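Local coordinates for protein particle-associated lyase (Acinetobacter bacteriophage AP22, PDB 4Y9V) that probably cleaves the capsular polysaccharide of Acinetobacter baumannii as a trimeric phage tailspike lyase, and binds a saccharide of that capsule, at residues S119-V131 with F138-L152. Numbering follows the deposited sequence. Where two conformers were deposited one is given.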
# COMPACT_ATOMS: atom_id res chain seq x y z
N SER A 119 -11.07 9.35 32.43
CA SER A 119 -11.75 8.51 33.42
C SER A 119 -12.94 7.79 32.78
O SER A 119 -13.45 8.22 31.75
CB SER A 119 -12.21 9.34 34.62
OG SER A 119 -13.13 10.30 34.21
N HIS A 120 -13.38 6.75 33.45
CA HIS A 120 -14.61 6.08 33.07
C HIS A 120 -15.55 5.96 34.25
O HIS A 120 -15.17 6.09 35.42
CB HIS A 120 -14.30 4.71 32.45
CG HIS A 120 -13.71 3.66 33.34
ND1 HIS A 120 -13.00 2.61 32.84
CD2 HIS A 120 -13.77 3.52 34.69
CE1 HIS A 120 -12.64 1.83 33.86
NE2 HIS A 120 -13.07 2.35 35.00
N THR A 121 -16.83 5.66 34.00
CA THR A 121 -17.79 5.18 34.97
C THR A 121 -18.61 4.08 34.27
O THR A 121 -18.87 4.18 33.09
CB THR A 121 -18.80 6.20 35.54
OG1 THR A 121 -19.52 6.81 34.45
CG2 THR A 121 -18.17 7.30 36.35
N GLN A 122 -19.09 3.06 35.01
CA GLN A 122 -20.08 2.14 34.49
C GLN A 122 -21.43 2.78 34.57
O GLN A 122 -21.95 3.04 35.68
CB GLN A 122 -20.15 0.79 35.21
CG GLN A 122 -21.26 -0.08 34.61
CD GLN A 122 -21.35 -1.49 35.14
OE1 GLN A 122 -20.40 -2.00 35.76
NE2 GLN A 122 -22.47 -2.13 34.89
N ILE A 123 -22.02 3.08 33.47
CA ILE A 123 -23.32 3.72 33.43
C ILE A 123 -24.48 2.72 33.29
O ILE A 123 -25.55 3.01 33.80
CB ILE A 123 -23.39 4.80 32.37
CG1 ILE A 123 -22.95 4.32 30.97
CG2 ILE A 123 -22.63 6.06 32.82
CD1 ILE A 123 -23.54 5.15 29.84
N THR A 124 -24.25 1.58 32.64
CA THR A 124 -25.37 0.67 32.41
C THR A 124 -24.85 -0.69 31.98
O THR A 124 -23.65 -0.98 32.10
CB THR A 124 -26.40 1.33 31.47
OG1 THR A 124 -27.60 0.56 31.43
CG2 THR A 124 -25.92 1.50 30.05
N THR A 125 -25.75 -1.51 31.47
CA THR A 125 -25.49 -2.86 30.99
C THR A 125 -26.18 -3.02 29.63
O THR A 125 -27.12 -2.28 29.29
CB THR A 125 -25.95 -3.95 31.96
OG1 THR A 125 -27.34 -3.81 32.19
CG2 THR A 125 -25.16 -3.93 33.25
N LEU A 126 -25.68 -4.02 28.89
CA LEU A 126 -26.29 -4.33 27.58
C LEU A 126 -27.61 -5.01 27.74
O LEU A 126 -27.73 -5.96 28.50
CB LEU A 126 -25.30 -5.25 26.85
CG LEU A 126 -25.71 -5.68 25.46
CD1 LEU A 126 -25.87 -4.50 24.52
CD2 LEU A 126 -24.75 -6.73 24.91
N ALA A 127 -28.60 -4.59 26.93
CA ALA A 127 -29.96 -5.08 27.01
C ALA A 127 -30.50 -5.66 25.68
O ALA A 127 -31.64 -6.05 25.64
CB ALA A 127 -30.94 -4.04 27.54
N SER A 128 -29.67 -5.74 24.64
CA SER A 128 -30.02 -6.50 23.43
C SER A 128 -28.76 -7.19 22.94
O SER A 128 -27.63 -6.77 23.25
CB SER A 128 -30.55 -5.63 22.32
OG SER A 128 -29.63 -4.61 21.94
N ASP A 129 -28.92 -8.19 22.10
CA ASP A 129 -27.79 -8.92 21.57
C ASP A 129 -27.17 -8.12 20.40
O ASP A 129 -27.87 -7.56 19.56
CB ASP A 129 -28.23 -10.29 21.11
CG ASP A 129 -28.71 -11.21 22.23
OD1 ASP A 129 -28.37 -11.01 23.39
OD2 ASP A 129 -29.41 -12.19 21.89
N ILE A 130 -25.86 -8.09 20.38
CA ILE A 130 -25.05 -7.45 19.33
C ILE A 130 -24.45 -8.54 18.44
O ILE A 130 -23.86 -9.50 18.96
CB ILE A 130 -23.98 -6.57 19.97
CG1 ILE A 130 -24.60 -5.38 20.70
CG2 ILE A 130 -22.98 -6.11 18.91
CD1 ILE A 130 -23.62 -4.60 21.52
N VAL A 131 -24.59 -8.37 17.14
CA VAL A 131 -24.12 -9.31 16.13
C VAL A 131 -22.90 -8.75 15.42
O VAL A 131 -22.93 -7.67 14.80
CB VAL A 131 -25.24 -9.61 15.12
CG1 VAL A 131 -24.74 -10.59 14.05
CG2 VAL A 131 -26.47 -10.16 15.84
N PHE A 138 -27.67 -0.89 19.86
CA PHE A 138 -27.93 -1.83 20.95
C PHE A 138 -28.83 -1.10 21.95
O PHE A 138 -28.76 0.12 22.11
CB PHE A 138 -26.66 -2.34 21.61
CG PHE A 138 -25.72 -1.29 22.14
CD1 PHE A 138 -24.73 -0.76 21.33
CD2 PHE A 138 -25.79 -0.84 23.46
CE1 PHE A 138 -23.84 0.16 21.79
CE2 PHE A 138 -24.90 0.12 23.91
CZ PHE A 138 -23.92 0.65 23.09
N ASP A 139 -29.60 -1.89 22.68
CA ASP A 139 -30.38 -1.37 23.78
C ASP A 139 -29.54 -1.49 25.06
O ASP A 139 -28.71 -2.38 25.20
CB ASP A 139 -31.67 -2.17 23.96
CG ASP A 139 -32.62 -2.04 22.82
OD1 ASP A 139 -32.48 -1.08 21.97
OD2 ASP A 139 -33.50 -2.93 22.68
N VAL A 140 -29.83 -0.58 25.99
CA VAL A 140 -29.22 -0.58 27.31
C VAL A 140 -30.32 -0.63 28.36
O VAL A 140 -31.47 -0.30 28.11
CB VAL A 140 -28.29 0.63 27.54
CG1 VAL A 140 -27.10 0.56 26.58
CG2 VAL A 140 -29.06 1.93 27.37
N ALA A 141 -29.91 -0.95 29.59
CA ALA A 141 -30.84 -0.90 30.71
C ALA A 141 -31.18 0.56 31.09
O ALA A 141 -32.27 0.78 31.64
CB ALA A 141 -30.30 -1.67 31.88
N ASP A 142 -30.29 1.51 30.86
CA ASP A 142 -30.49 2.90 31.27
C ASP A 142 -29.66 3.78 30.33
O ASP A 142 -28.46 3.72 30.36
CB ASP A 142 -30.05 3.12 32.71
CG ASP A 142 -30.17 4.55 33.19
OD1 ASP A 142 -30.84 5.36 32.51
OD2 ASP A 142 -29.61 4.83 34.29
N ALA A 143 -30.35 4.60 29.52
CA ALA A 143 -29.67 5.52 28.62
C ALA A 143 -29.73 6.95 29.12
O ALA A 143 -29.35 7.87 28.39
CB ALA A 143 -30.31 5.45 27.24
N SER A 144 -30.11 7.18 30.38
CA SER A 144 -30.29 8.53 30.88
C SER A 144 -29.02 9.34 30.95
O SER A 144 -29.07 10.58 31.00
CB SER A 144 -30.95 8.48 32.24
OG SER A 144 -30.15 7.92 33.25
N GLN A 145 -27.85 8.69 30.94
CA GLN A 145 -26.57 9.38 31.00
C GLN A 145 -25.85 9.36 29.67
O GLN A 145 -24.66 9.69 29.61
CB GLN A 145 -25.72 8.83 32.12
CG GLN A 145 -26.47 8.72 33.48
CD GLN A 145 -27.01 10.00 34.01
OE1 GLN A 145 -26.22 10.99 34.06
NE2 GLN A 145 -28.28 10.02 34.40
N ILE A 146 -26.52 9.04 28.59
CA ILE A 146 -25.93 8.90 27.25
C ILE A 146 -26.41 10.00 26.34
O ILE A 146 -27.60 10.25 26.23
CB ILE A 146 -26.22 7.51 26.65
CG1 ILE A 146 -25.79 6.41 27.57
CG2 ILE A 146 -25.52 7.40 25.27
CD1 ILE A 146 -26.13 5.01 27.09
N GLN A 147 -25.46 10.60 25.63
CA GLN A 147 -25.87 11.51 24.57
C GLN A 147 -24.98 11.33 23.36
O GLN A 147 -23.90 10.76 23.38
CB GLN A 147 -25.89 12.97 25.01
CG GLN A 147 -24.49 13.44 25.29
CD GLN A 147 -24.47 14.90 25.80
OE1 GLN A 147 -24.25 15.88 25.09
NE2 GLN A 147 -24.68 15.07 27.10
N LYS A 148 -25.54 11.82 22.28
CA LYS A 148 -24.82 11.85 21.02
C LYS A 148 -23.40 12.35 21.16
O LYS A 148 -23.14 13.35 21.81
CB LYS A 148 -25.79 12.74 20.18
CG LYS A 148 -25.25 12.76 18.80
CD LYS A 148 -26.03 13.81 17.96
CE LYS A 148 -27.45 13.41 17.82
NZ LYS A 148 -28.08 14.19 16.70
N GLY A 149 -22.40 11.68 20.58
CA GLY A 149 -21.00 12.00 20.64
C GLY A 149 -20.24 11.35 21.77
O GLY A 149 -19.00 11.44 21.77
N ASP A 150 -20.95 10.74 22.70
CA ASP A 150 -20.25 10.10 23.82
C ASP A 150 -19.39 8.94 23.32
O ASP A 150 -19.76 8.17 22.43
CB ASP A 150 -21.24 9.59 24.84
CG ASP A 150 -21.89 10.65 25.74
OD1 ASP A 150 -21.45 11.81 25.69
OD2 ASP A 150 -22.81 10.27 26.46
N TRP A 151 -18.24 8.78 23.99
CA TRP A 151 -17.37 7.64 23.90
C TRP A 151 -17.82 6.62 24.95
O TRP A 151 -17.72 6.89 26.15
CB TRP A 151 -15.92 8.09 24.11
CG TRP A 151 -14.88 7.01 24.17
CD1 TRP A 151 -15.00 5.66 24.01
CD2 TRP A 151 -13.50 7.26 24.44
NE1 TRP A 151 -13.79 5.05 24.19
CE2 TRP A 151 -12.84 6.00 24.44
CE3 TRP A 151 -12.74 8.40 24.67
CZ2 TRP A 151 -11.47 5.89 24.69
CZ3 TRP A 151 -11.38 8.30 24.89
CH2 TRP A 151 -10.75 7.05 24.89
N LEU A 152 -18.36 5.50 24.47
CA LEU A 152 -18.76 4.41 25.33
C LEU A 152 -17.81 3.22 25.12
O LEU A 152 -17.21 3.05 24.05
CB LEU A 152 -20.20 3.94 25.08
CG LEU A 152 -21.26 5.05 25.15
CD1 LEU A 152 -22.64 4.41 24.89
CD2 LEU A 152 -21.25 5.79 26.47
O HOH W 1 -26.89 5.35 33.98
O HOH W 2 -33.85 -4.99 24.34
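Leu-126 and Val-140 form a single beta bridge in the Ig-like tailspike domain: Ala-141 N donates to Thr-125 O (3.1 Å) and Ala-127 N to Asp-139 O (2.8 Å), the latter from above the carbonyl plane. Just before it, Ile-123 and Thr-124 both face Ile-203 of strand 201-207, a classic beta bulge, and both turn their side chains toward residues 138-152. Thr-124 OG1, anti to its own N (chi1 -169°), accepts a weak bond from Asp-142 N (2.9 Å), while its CG2 touches Val-140 CB, the two side chains crossing at about a right angle. Asp-142 OD1 accepts from Ser-144 N, which makes an Asx turn, and also from Ser-144 OG; through OD2 the carboxylate receives a water that also donates to Ile-123 O. Ser-128 OG accepts a nearly straight bond from Asp-139 N (2.8 Å, 175°), whereas Asp-139 OD1 is held by Thr-184. Leu-126 CD1 and Ile-130 CD1 approach the Phe-138 ring obliquely, and Val-185 of strand 184-187 also touches Phe-138. On the Ile-123 side, where CG1 sits between N and C (chi1 52°), packing is tight at one point: CD1 presses on Ile-146 CG1 at 3.4 Å, while Leu-152 CD2 lies an ordinary 4.1 Å from that same methyl.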